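Local coordinates for protein 5,10-methylenetetrahydrofolate dehydrogenase (Bombyx mori, PDB 5ZF1) that probably catalyses the NADP+-dependent oxidation of 5,10-methylenetetrahydrofolate to 5,10-methenyltetrahydrofolate in folate one-carbon metabolism, at residues B[3-8]-B[267-272]; B[31-36]-B[60-65]; B[160-165]-B[195-200]. All coordinates share one frame; numbering follows the deposited sequence.

Contact 1: residues B[3-8]-B[267-272]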
loop_
_atom_site.group_PDB
_atom_site.type_symbol
_atom_site.label_atom_id
_atom_site.label_comp_id
_atom_site.label_asym_id
_atom_site.label_seq_id
_atom_site.Cartn_x
_atom_site.Cartn_y
_atom_site.Cartn_z
ATOM N N ARG B 3 21.582 20.997 9.870
ATOM C CA ARG B 3 20.564 21.239 10.885
ATOM C C ARG B 3 20.229 19.940 11.604
ATOM O O ARG B 3 20.246 18.857 11.013
ATOM C CB ARG B 3 19.282 21.787 10.272
ATOM C CG ARG B 3 19.436 22.929 9.304
ATOM C CD ARG B 3 18.119 23.137 8.583
ATOM N NE ARG B 3 16.983 23.156 9.503
ATOM C CZ ARG B 3 15.724 22.910 9.147
ATOM N NH1 ARG B 3 15.435 22.602 7.891
ATOM N NH2 ARG B 3 14.757 22.951 10.050
ATOM N N ILE B 4 19.885 20.055 12.880
ATOM C CA ILE B 4 19.577 18.896 13.706
ATOM C C ILE B 4 18.064 18.715 13.744
ATOM O O ILE B 4 17.327 19.618 14.155
ATOM C CB ILE B 4 20.165 19.042 15.118
ATOM C CG1 ILE B 4 21.572 19.646 15.052
ATOM C CG2 ILE B 4 20.212 17.695 15.815
ATOM C CD1 ILE B 4 22.601 18.742 14.415
ATOM N N LEU B 5 17.591 17.548 13.307
ATOM C CA LEU B 5 16.166 17.224 13.372
ATOM C C LEU B 5 15.912 16.448 14.661
ATOM O O LEU B 5 15.737 15.229 14.668
ATOM C CB LEU B 5 15.729 16.436 12.142
ATOM C CG LEU B 5 16.183 16.979 10.791
ATOM C CD1 LEU B 5 16.155 15.891 9.714
ATOM C CD2 LEU B 5 15.308 18.162 10.398
ATOM N N ASP B 6 15.868 17.186 15.772
ATOM C CA ASP B 6 15.763 16.593 17.106
ATOM C C ASP B 6 14.318 16.201 17.385
ATOM O O ASP B 6 13.487 17.049 17.727
ATOM C CB ASP B 6 16.274 17.566 18.162
ATOM C CG ASP B 6 16.142 17.018 19.576
ATOM O OD1 ASP B 6 16.060 15.778 19.741
ATOM O OD2 ASP B 6 16.116 17.833 20.521
ATOM N N GLY B 7 14.023 14.903 17.268
ATOM C CA GLY B 7 12.668 14.429 17.489
ATOM C C GLY B 7 12.200 14.565 18.926
ATOM O O GLY B 7 10.996 14.649 19.180
ATOM N N LYS B 8 13.129 14.573 19.881
ATOM C CA LYS B 8 12.730 14.720 21.278
ATOM C C LYS B 8 12.128 16.092 21.524
ATOM O O LYS B 8 11.068 16.216 22.149
ATOM C CB LYS B 8 13.923 14.488 22.202
ATOM C CG LYS B 8 13.555 14.495 23.675
ATOM C CD LYS B 8 14.793 14.461 24.546
ATOM C CE LYS B 8 14.661 13.410 25.628
ATOM N NZ LYS B 8 14.629 12.042 25.045
ATOM N N ALA B 267 25.237 16.681 4.764
ATOM C CA ALA B 267 23.789 16.772 4.719
ATOM C C ALA B 267 23.315 18.178 5.070
ATOM O O ALA B 267 23.999 18.943 5.751
ATOM C CB ALA B 267 23.161 15.768 5.686
ATOM N N GLY B 268 22.115 18.512 4.586
ATOM C CA GLY B 268 21.474 19.755 4.987
ATOM C C GLY B 268 20.740 19.656 6.307
ATOM O O GLY B 268 20.635 20.646 7.031
ATOM N N ALA B 269 20.225 18.475 6.645
ATOM C CA ALA B 269 19.488 18.276 7.885
ATOM C C ALA B 269 19.631 16.808 8.243
ATOM O O ALA B 269 19.690 15.974 7.342
ATOM C CB ALA B 269 18.013 18.656 7.736
ATOM N N ILE B 270 19.722 16.498 9.539
ATOM C CA ILE B 270 20.005 15.126 9.953
ATOM C C ILE B 270 19.417 14.865 11.334
ATOM O O ILE B 270 19.368 15.748 12.192
ATOM C CB ILE B 270 21.529 14.857 9.939
ATOM C CG1 ILE B 270 21.831 13.366 10.097
ATOM C CG2 ILE B 270 22.231 15.681 11.028
ATOM C CD1 ILE B 270 23.332 13.044 9.965
ATOM N N THR B 271 18.974 13.632 11.552
ATOM C CA THR B 271 18.651 13.214 12.905
ATOM C C THR B 271 19.921 13.152 13.752
ATOM O O THR B 271 20.969 12.711 13.271
ATOM C CB THR B 271 17.967 11.846 12.901
ATOM O OG1 THR B 271 18.558 11.028 11.884
ATOM C CG2 THR B 271 16.484 12.027 12.601
ATOM N N PRO B 272 19.864 13.598 15.001
ATOM C CA PRO B 272 20.996 13.439 15.921
ATOM C C PRO B 272 21.072 12.002 16.420
ATOM O O PRO B 272 20.303 11.135 16.011
ATOM C CB PRO B 272 20.653 14.400 17.057
ATOM C CG PRO B 272 19.141 14.345 17.105
ATOM C CD PRO B 272 18.707 14.238 15.648
#
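Leu-5 lies against the backbone of Ile-270 and the methyl of Ala-269. Its CD1 comes to 3.6 Å from Ile-270 N, while CD2 meets Ala-269 CB at 3.8 Å. The torsion chi1 of -47° sets CG anti to the carbonyl carbon, and CG then rests 3.7 Å from Ile-270 O. An alanine in place of Leu-5 would probably open a gap beside Ala-269 CB and the Ile-270 backbone, where CD1 and CD2 now lie. Thr-236 and Phe-152 are further neighbours of Leu-5. On the other face of the sheet CG2 of Ile-4 touches the Pro-272 ring obliquely, 3.5 Å from CB, and Tyr-260 of helix 260-263 adjoins Ile-4 as well. Strand 3-4 is an edge strand, within this chain, of the parallel sheet of the Rossmann-type NAD(P)-binding domain, so the N-terminus of the chain completes a domain built mostly from its second half. Three backbone bonds join segments 3-8 and 267-272: Arg-3 N to Gly-268 O, Ile-270 N to Arg-3 O (2.8 Å), and a nearly straight one from Leu-5 N to Ile-270 O (2.8 Å, 177°). Further out, Arg-3 gives NH1 to Phe-152 O. Asp-6 N-caps helix 7-26, its OD1 accepting from Lys-8 N.

Contact 2: residues B[31-36]-B[60-65]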
loop_
_atom_site.group_PDB
_atom_site.type_symbol
_atom_site.label_atom_id
_atom_site.label_comp_id
_atom_site.label_asym_id
_atom_site.label_seq_id
_atom_site.Cartn_x
_atom_site.Cartn_y
_atom_site.Cartn_z
ATOM N N ARG B 31 -15.724 13.237 26.836
ATOM C CA ARG B 31 -14.827 12.577 27.770
ATOM C C ARG B 31 -13.418 12.571 27.204
ATOM O O ARG B 31 -13.226 12.460 25.990
ATOM C CB ARG B 31 -15.271 11.135 28.024
ATOM C CG ARG B 31 -16.634 11.007 28.679
ATOM C CD ARG B 31 -16.476 11.102 30.174
ATOM N NE ARG B 31 -17.737 10.941 30.895
ATOM C CZ ARG B 31 -17.825 10.999 32.221
ATOM N NH1 ARG B 31 -16.734 11.211 32.938
ATOM N NH2 ARG B 31 -18.992 10.853 32.828
ATOM N N ALA B 32 -12.433 12.674 28.085
ATOM C CA ALA B 32 -11.049 12.639 27.641
ATOM C C ALA B 32 -10.756 11.303 26.955
ATOM O O ALA B 32 -11.289 10.267 27.362
ATOM C CB ALA B 32 -10.095 12.840 28.820
ATOM N N PRO B 33 -9.904 11.295 25.933
ATOM C CA PRO B 33 -9.585 10.038 25.241
ATOM C C PRO B 33 -8.970 9.023 26.184
ATOM O O PRO B 33 -8.180 9.370 27.064
ATOM C CB PRO B 33 -8.577 10.474 24.165
ATOM C CG PRO B 33 -8.752 11.924 24.003
ATOM C CD PRO B 33 -9.194 12.448 25.364
ATOM N N THR B 34 -9.310 7.750 25.972
ATOM C CA THR B 34 -8.822 6.653 26.797
ATOM C C THR B 34 -8.100 5.632 25.933
ATOM O O THR B 34 -8.553 5.321 24.828
ATOM C CB THR B 34 -9.971 5.966 27.529
ATOM O OG1 THR B 34 -10.896 5.446 26.567
ATOM C CG2 THR B 34 -10.696 6.964 28.443
ATOM N N ILE B 35 -6.989 5.108 26.452
ATOM C CA ILE B 35 -6.202 4.078 25.783
ATOM C C ILE B 35 -5.934 2.933 26.754
ATOM O O ILE B 35 -5.684 3.148 27.947
ATOM C CB ILE B 35 -4.884 4.644 25.206
ATOM C CG1 ILE B 35 -4.092 3.541 24.501
ATOM C CG2 ILE B 35 -4.030 5.300 26.269
ATOM C CD1 ILE B 35 -2.844 4.036 23.822
ATOM N N ARG B 36 -6.001 1.712 26.237
ATOM C CA ARG B 36 -5.643 0.508 26.976
ATOM C C ARG B 36 -4.486 -0.150 26.246
ATOM O O ARG B 36 -4.584 -0.422 25.046
ATOM C CB ARG B 36 -6.827 -0.448 27.081
ATOM C CG ARG B 36 -8.063 0.179 27.702
ATOM C CD ARG B 36 -7.866 0.430 29.201
ATOM N NE ARG B 36 -9.042 1.063 29.799
ATOM C CZ ARG B 36 -9.139 2.356 30.086
ATOM N NH1 ARG B 36 -8.122 3.179 29.850
ATOM N NH2 ARG B 36 -10.256 2.828 30.621
ATOM N N VAL B 60 -0.549 14.805 28.200
ATOM C CA VAL B 60 -1.478 15.467 27.288
ATOM C C VAL B 60 -2.932 15.393 27.731
ATOM O O VAL B 60 -3.785 16.050 27.119
ATOM C CB VAL B 60 -1.365 14.897 25.855
ATOM C CG1 VAL B 60 0.034 15.130 25.320
ATOM C CG2 VAL B 60 -1.729 13.410 25.835
ATOM N N GLY B 61 -3.249 14.631 28.770
ATOM C CA GLY B 61 -4.618 14.540 29.237
ATOM C C GLY B 61 -5.383 13.364 28.687
ATOM O O GLY B 61 -6.614 13.418 28.631
ATOM N N ILE B 62 -4.689 12.329 28.246
ATOM C CA ILE B 62 -5.278 11.058 27.852
ATOM C C ILE B 62 -5.213 10.115 29.050
ATOM O O ILE B 62 -4.227 10.107 29.794
ATOM C CB ILE B 62 -4.530 10.506 26.623
ATOM C CG1 ILE B 62 -4.877 11.352 25.396
ATOM C CG2 ILE B 62 -4.817 9.003 26.393
ATOM C CD1 ILE B 62 -4.055 11.013 24.160
ATOM N N ASP B 63 -6.273 9.350 29.267
ATOM C CA ASP B 63 -6.328 8.410 30.383
ATOM C C ASP B 63 -5.897 7.038 29.892
ATOM O O ASP B 63 -6.625 6.390 29.134
ATOM C CB ASP B 63 -7.725 8.354 30.987
ATOM C CG ASP B 63 -8.207 9.705 31.431
ATOM O OD1 ASP B 63 -7.354 10.582 31.684
ATOM O OD2 ASP B 63 -9.433 9.883 31.520
ATOM N N ALA B 64 -4.731 6.596 30.346
ATOM C CA ALA B 64 -4.132 5.340 29.924
ATOM C C ALA B 64 -4.186 4.317 31.051
ATOM O O ALA B 64 -4.020 4.661 32.226
ATOM C CB ALA B 64 -2.680 5.557 29.490
ATOM N N LEU B 65 -4.421 3.062 30.684
ATOM C CA LEU B 65 -4.405 1.950 31.626
ATOM C C LEU B 65 -3.680 0.786 30.971
ATOM O O LEU B 65 -3.940 0.471 29.807
ATOM C CB LEU B 65 -5.826 1.544 32.020
ATOM C CG LEU B 65 -5.989 0.442 33.061
ATOM C CD1 LEU B 65 -6.732 0.994 34.276
ATOM C CD2 LEU B 65 -6.724 -0.754 32.473
#
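Ile-35 O takes two donors, Leu-65 N at 3.0 Å from the neighbouring strand and the guanidinium NH1 of Arg-36 at 3.1 Å. The amide arrives nearly in line with the carbonyl, whereas NH1 sits well above the carbonyl plane. The arginine chain is bent at chi2 (-71°), which puts CD beside Leu-65; NH1 turns back to Ile-35 O, and Asp-63 O lies at the guanidinium edge, 3.6 Å from NH1. Two more backbone bonds continue the ladder, Asp-63 N to Pro-33 O and Ile-35 N to Asp-63 O. This is the parallel pairing of a beta-alpha-beta unit: strand 34-40, helix 44-60 and strand 63-69 in the tetrahydrofolate dehydrogenase/cyclohydrolase catalytic domain, with strand 34-40 in the middle of a three-stranded sheet. Gly-61, the first residue after helix 44-60, has a positive phi of 95° and leads the chain towards strand 63-69.

On the face bearing Arg-36, the Arg-36 and Leu-65 side chains cross at a slant, CD 3.7 Å from CB; Thr-34 OG1 bonds to Asp-92 N and Ser-90 O. On the face of Ile-35 and Ala-64, Ile-35 CG2 lies 3.5 Å from Ala-64 CB; it also meets Ile-62 CG2 at 3.8 Å. Just before the strands, the Pro-33 side chain crosses that of Ile-62 at about a right angle. Helix 277-298 packs on Pro-33, Ile-35 and Ile-62, helix 7-26 on Pro-33 and Ile-62, and Ala-57 of helix 44-60 on Ile-62 and Ala-64.

Contact 3: residues B[160-165]-B[195-200]. With SO4 (sulfate ion), chain E.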
loop_
_atom_site.group_PDB
_atom_site.type_symbol
_atom_site.label_atom_id
_atom_site.label_comp_id
_atom_site.label_asym_id
_atom_site.label_seq_id
_atom_site.Cartn_x
_atom_site.Cartn_y
_atom_site.Cartn_z
ATOM N N ASN B 160 13.278 13.866 -4.780
ATOM C CA ASN B 160 13.689 12.452 -4.805
ATOM C C ASN B 160 13.857 11.944 -3.378
ATOM O O ASN B 160 14.737 12.414 -2.647
ATOM C CB ASN B 160 15.013 12.306 -5.559
ATOM C CG ASN B 160 14.881 12.516 -7.050
ATOM O OD1 ASN B 160 13.784 12.637 -7.591
ATOM N ND2 ASN B 160 16.023 12.556 -7.730
ATOM N N ALA B 161 13.053 10.952 -2.980
ATOM C CA ALA B 161 13.124 10.399 -1.637
ATOM C C ALA B 161 13.458 8.926 -1.753
ATOM O O ALA B 161 12.851 8.215 -2.560
ATOM C CB ALA B 161 11.812 10.589 -0.858
ATOM N N VAL B 162 14.451 8.485 -1.003
ATOM C CA VAL B 162 14.782 7.061 -0.935
ATOM C C VAL B 162 14.391 6.579 0.453
ATOM O O VAL B 162 14.809 7.163 1.456
ATOM C CB VAL B 162 16.279 6.816 -1.205
ATOM C CG1 VAL B 162 16.649 5.329 -0.918
ATOM C CG2 VAL B 162 16.629 7.213 -2.626
ATOM N N VAL B 163 13.624 5.489 0.520
ATOM C CA VAL B 163 13.299 4.850 1.788
ATOM C C VAL B 163 14.035 3.524 1.777
ATOM O O VAL B 163 13.800 2.710 0.879
ATOM C CB VAL B 163 11.791 4.623 1.950
ATOM C CG1 VAL B 163 11.518 3.926 3.292
ATOM C CG2 VAL B 163 11.009 5.958 1.861
ATOM N N ILE B 164 14.923 3.317 2.748
ATOM C CA ILE B 164 15.680 2.066 2.862
ATOM C C ILE B 164 14.950 1.214 3.888
ATOM O O ILE B 164 14.992 1.504 5.086
ATOM C CB ILE B 164 17.145 2.308 3.270
ATOM C CG1 ILE B 164 17.818 3.261 2.289
ATOM C CG2 ILE B 164 17.910 0.949 3.300
ATOM C CD1 ILE B 164 19.201 3.696 2.680
ATOM N N GLY B 165 14.247 0.186 3.424
ATOM C CA GLY B 165 13.430 -0.632 4.312
ATOM C C GLY B 165 12.017 -0.676 3.775
ATOM O O GLY B 165 11.432 0.338 3.399
ATOM N N THR B 195 11.823 6.066 -4.051
ATOM C CA THR B 195 12.427 4.775 -4.384
ATOM C C THR B 195 12.425 3.939 -3.123
ATOM O O THR B 195 12.860 4.412 -2.072
ATOM C CB THR B 195 13.864 4.944 -4.878
ATOM O OG1 THR B 195 13.884 5.811 -6.017
ATOM C CG2 THR B 195 14.478 3.555 -5.228
ATOM N N ILE B 196 11.928 2.705 -3.221
ATOM C CA ILE B 196 11.931 1.758 -2.118
ATOM C C ILE B 196 13.130 0.849 -2.337
ATOM O O ILE B 196 13.159 0.093 -3.311
ATOM C CB ILE B 196 10.640 0.934 -2.082
ATOM C CG1 ILE B 196 9.427 1.861 -1.870
ATOM C CG2 ILE B 196 10.705 -0.084 -0.970
ATOM C CD1 ILE B 196 8.132 1.232 -2.340
ATOM N N CYS B 197 14.120 0.966 -1.464
ATOM C CA CYS B 197 15.255 0.056 -1.429
ATOM C C CYS B 197 15.071 -0.891 -0.257
ATOM O O CYS B 197 14.347 -0.598 0.696
ATOM C CB CYS B 197 16.572 0.823 -1.287
ATOM S SG CYS B 197 16.983 1.880 -2.698
ATOM N N HIS B 198 15.730 -2.045 -0.332
ATOM C CA HIS B 198 15.481 -3.071 0.678
ATOM C C HIS B 198 16.656 -4.040 0.711
ATOM O O HIS B 198 17.703 -3.801 0.102
ATOM C CB HIS B 198 14.168 -3.817 0.415
ATOM C CG HIS B 198 14.032 -4.341 -0.983
ATOM N ND1 HIS B 198 14.796 -5.386 -1.476
ATOM C CD2 HIS B 198 13.210 -3.966 -1.993
ATOM C CE1 HIS B 198 14.447 -5.624 -2.730
ATOM N NE2 HIS B 198 13.497 -4.766 -3.071
ATOM N N ARG B 199 16.459 -5.149 1.426
ATOM C CA ARG B 199 17.545 -6.075 1.728
ATOM C C ARG B 199 18.196 -6.635 0.476
ATOM O O ARG B 199 19.375 -6.995 0.519
ATOM C CB ARG B 199 17.033 -7.220 2.607
ATOM C CG ARG B 199 15.997 -8.106 1.940
ATOM C CD ARG B 199 15.331 -9.053 2.935
ATOM N NE ARG B 199 14.708 -8.326 4.039
ATOM C CZ ARG B 199 14.137 -8.899 5.098
ATOM N NH1 ARG B 199 14.098 -10.227 5.204
ATOM N NH2 ARG B 199 13.598 -8.146 6.058
ATOM N N TYR B 200 17.481 -6.691 -0.646
ATOM C CA TYR B 200 18.048 -7.271 -1.858
ATOM C C TYR B 200 18.479 -6.230 -2.895
ATOM O O TYR B 200 18.905 -6.603 -3.987
ATOM C CB TYR B 200 17.053 -8.256 -2.478
ATOM C CG TYR B 200 16.702 -9.434 -1.581
ATOM C CD1 TYR B 200 17.698 -10.230 -1.017
ATOM C CD2 TYR B 200 15.367 -9.766 -1.331
ATOM C CE1 TYR B 200 17.366 -11.304 -0.217
ATOM C CE2 TYR B 200 15.023 -10.863 -0.516
ATOM C CZ TYR B 200 16.036 -11.612 0.035
ATOM O OH TYR B 200 15.737 -12.710 0.834
HETATM S S SO4 E . 14.274 -4.622 4.522
HETATM O O1 SO4 E . 12.917 -4.165 4.825
HETATM O O2 SO4 E . 15.256 -3.584 4.278
HETATM O O3 SO4 E . 14.715 -5.393 5.676
HETATM O O4 SO4 E . 14.252 -5.514 3.353
HETATM O O HOH W 1 13.708 8.318 -5.366
#
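Ala-161 O is gripped by two donors, Thr-195 N at 2.8 Å and a water at 2.9 Å. The same water is hydrogen-bonded to Thr-195 OG1 at 2.6 Å, tying the threonine side chain to the neighbouring strand; OG1 also bonds to OG1 of Thr-195 of the second subunit. Beyond this end the ladder continues through Val-163 N to Thr-195 O, Cys-197 N to Val-163 O and a nearly straight bond from Gly-165 N to Cys-197 O (2.8 Å, 175°). Val-162 CG1, anti to the backbone N (chi1 172°), touches Cys-197 SG at 3.9 Å on the face covered by helix 203-211. Strand 160-164, helix 171-178 and strand 193-197 form a beta-alpha-beta unit of the Rossmann-type domain, and an antiparallel ladder from Thr-195 and Ile-196 carries the sheet into the second subunit. Past the strand ends a sulfate, probably from the crystallisation liquor, is held by Arg-199, whose backbone N and NE both give to O4, NE at 2.9 Å, while NH2 gives to O3 at 3.0 Å. Tyr-200 N bonds to ND1 of His-198, and the NE2 of that histidine is hydrogen-bonded to Ala-192 O of the second subunit.

In the fold
All three contacts are parallel strand pairings, but they serve two sheets. Contacts 1 and 3 belong to the same six-stranded sheet, at its two outermost strands within the chain, with centres about 20 Å apart. Contact 2 stands in the separate three-stranded sheet, on the opposite side of the chain's centre from contact 3. The touching residues of contact 3 are all buried, and it faces the second subunit; contacts 1 and 2 are partly exposed and meet no other chain. Contacts 2 and 3 each close a local beta-alpha-beta unit, whereas contact 1 joins segments 259 residues apart at their closest ends. Contact 1 adds a helix N-cap, contact 2 an arginine on its own strand's carbonyl, contact 3 a water and a sulfate.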